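Local coordinates for AvrRxo1-ORF1 (PDB 4Z8T), which is a type III effector with a polynucleotide kinase domain, related to zeta toxins, that is bound by its chaperone-like interactor AvrRxo1-ORF2, at the interface of chains A and B. Coordinates in Å, arbitrary orientation; residue numbers count along the deposited sequence, not the author numbering. Chains: chain A, AvrRxo1-ORF1; chain B, AvrRxo1-ORF2.

The interface of chains A and B. Residues chain A 225, 228-229, 232, 270, 274; chain B 13, 16-17, 20.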
# COMPACT_ATOMS: atom_id res chain seq x y z
N MSE A 225 -12.74 -12.13 4.91
CA MSE A 225 -13.81 -12.32 3.94
C MSE A 225 -14.42 -13.72 4.04
O MSE A 225 -15.59 -13.91 3.71
CB MSE A 225 -13.35 -11.97 2.53
CG MSE A 225 -13.07 -10.49 2.40
SE MSE A 225 -12.57 -9.96 0.59
CE MSE A 225 -14.33 -9.58 -0.05
N ILE A 228 -17.12 -13.32 6.56
CA ILE A 228 -18.25 -12.62 5.99
C ILE A 228 -19.06 -13.58 5.11
O ILE A 228 -20.29 -13.57 5.16
CB ILE A 228 -17.78 -11.41 5.19
CG1 ILE A 228 -17.11 -10.45 6.17
CG2 ILE A 228 -18.94 -10.76 4.45
CD1 ILE A 228 -16.51 -9.21 5.54
N ASP A 229 -18.35 -14.41 4.35
CA ASP A 229 -19.00 -15.38 3.45
C ASP A 229 -19.91 -16.32 4.22
O ASP A 229 -20.95 -16.72 3.71
CB ASP A 229 -17.96 -16.24 2.70
CG ASP A 229 -17.49 -15.61 1.41
OD1 ASP A 229 -18.11 -14.65 0.93
OD2 ASP A 229 -16.49 -16.11 0.86
N ILE A 232 -23.07 -14.30 4.71
CA ILE A 232 -23.75 -14.09 3.43
C ILE A 232 -24.46 -15.38 3.03
O ILE A 232 -25.58 -15.35 2.52
CB ILE A 232 -22.77 -13.67 2.33
CG1 ILE A 232 -22.24 -12.25 2.62
CG2 ILE A 232 -23.44 -13.69 0.96
CD1 ILE A 232 -21.21 -11.77 1.63
N TYR A 270 -13.17 -1.16 3.11
CA TYR A 270 -13.37 -2.60 2.92
C TYR A 270 -12.25 -3.19 2.08
O TYR A 270 -11.72 -4.26 2.39
CB TYR A 270 -14.72 -2.86 2.27
CG TYR A 270 -15.22 -4.29 2.30
CD1 TYR A 270 -15.12 -5.06 3.45
CD2 TYR A 270 -15.82 -4.86 1.19
CE1 TYR A 270 -15.61 -6.38 3.49
CE2 TYR A 270 -16.31 -6.18 1.22
CZ TYR A 270 -16.19 -6.93 2.36
OH TYR A 270 -16.68 -8.22 2.37
N THR A 274 -9.26 -5.90 4.24
CA THR A 274 -9.38 -7.31 3.92
C THR A 274 -8.05 -7.85 3.36
O THR A 274 -8.00 -8.99 2.85
CB THR A 274 -10.51 -7.56 2.92
OG1 THR A 274 -10.34 -6.68 1.79
CG2 THR A 274 -11.88 -7.28 3.55
N HIS B 13 -17.88 -7.33 -3.43
CA HIS B 13 -17.34 -8.39 -2.58
C HIS B 13 -16.69 -9.49 -3.45
O HIS B 13 -15.59 -9.95 -3.17
CB HIS B 13 -18.49 -8.93 -1.72
CG HIS B 13 -18.11 -10.04 -0.79
ND1 HIS B 13 -17.53 -9.82 0.44
CD2 HIS B 13 -18.30 -11.38 -0.89
CE1 HIS B 13 -17.33 -10.99 1.04
NE2 HIS B 13 -17.79 -11.94 0.26
N LEU B 16 -13.48 -8.12 -5.03
CA LEU B 16 -12.48 -7.93 -4.00
C LEU B 16 -11.89 -9.27 -3.53
O LEU B 16 -10.70 -9.37 -3.27
CB LEU B 16 -13.05 -7.13 -2.81
CG LEU B 16 -12.10 -6.80 -1.67
CD1 LEU B 16 -10.84 -6.05 -2.15
CD2 LEU B 16 -12.86 -5.98 -0.65
N LYS B 17 -12.73 -10.30 -3.43
CA LYS B 17 -12.24 -11.64 -3.13
C LYS B 17 -11.24 -12.11 -4.18
O LYS B 17 -10.21 -12.71 -3.84
CB LYS B 17 -13.39 -12.63 -3.05
CG LYS B 17 -14.08 -12.69 -1.71
CD LYS B 17 -15.23 -13.71 -1.72
CE LYS B 17 -14.70 -15.11 -1.94
NZ LYS B 17 -15.79 -16.13 -1.87
N ASN B 20 -7.93 -10.17 -3.68
CA ASN B 20 -7.16 -10.58 -2.51
C ASN B 20 -6.60 -11.99 -2.66
O ASN B 20 -5.55 -12.31 -2.13
CB ASN B 20 -8.01 -10.46 -1.24
CG ASN B 20 -8.26 -9.01 -0.85
OD1 ASN B 20 -7.56 -8.09 -1.30
ND2 ASN B 20 -9.27 -8.80 -0.00
O HOH W 1 -18.65 -15.21 -1.85
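The imidazole of B:His13 is held between A:Asp229 and A:Tyr270, with a bond at each ring nitrogen. NE2 of B:His13 donates to the carboxylate oxygen OD1 of A:Asp229 over 2.8 Å in a nearly straight bond (168° at the hydrogen). OD1 lies close to the imidazole plane, but the carboxylate is turned 75° against the ring, and NE2 meets it on the syn side, raised from the carboxylate plane. On the other side of the ring, ND1 of B:His13 and the phenol OH of A:Tyr270 are hydrogen-bonded at 2.7 Å. Gripped at both nitrogens, the ring has its rotation fixed. Its CG stands anti to the backbone N (chi1 180°), which sends the imidazole away from its helix and into AvrRxo1-ORF1.

Methyl CD1 of A:Ile232 sits over one face, 3.9 Å from the centroid of the B:His13 ring, while CG of B:Lys17 lies towards the rim of the opposite face. The selenomethionine A:Met225 comes tip to tip with the histidine, and its methyl CE also lies 3.5 Å from CG of B:Lys17.

The lysine chain, bent at chi3, carries NZ of B:Lys17 to the second carboxylate oxygen, OD2 of A:Asp229, in a 2.8 Å salt bridge, again on the syn side. A water joins NZ to OD1. The carboxylate thus answers both partner side chains, and the lysine charge may help to keep it ionised.

Further along, CD2 of B:Leu16 packs on CD2 of A:Tyr270 at 3.7 Å. ND2 of B:Asn20 makes a weak bond to the hydroxyl OG1 of A:Thr274, which donates in turn to the carbonyl O of A:Tyr270.

The long N-terminal helix 6-38 of AvrRxo1-ORF2 thus docks against helix 224-233, helix 267-272 and the loop that follows it, which carries A:Thr274, helping to join the effector to its interactor.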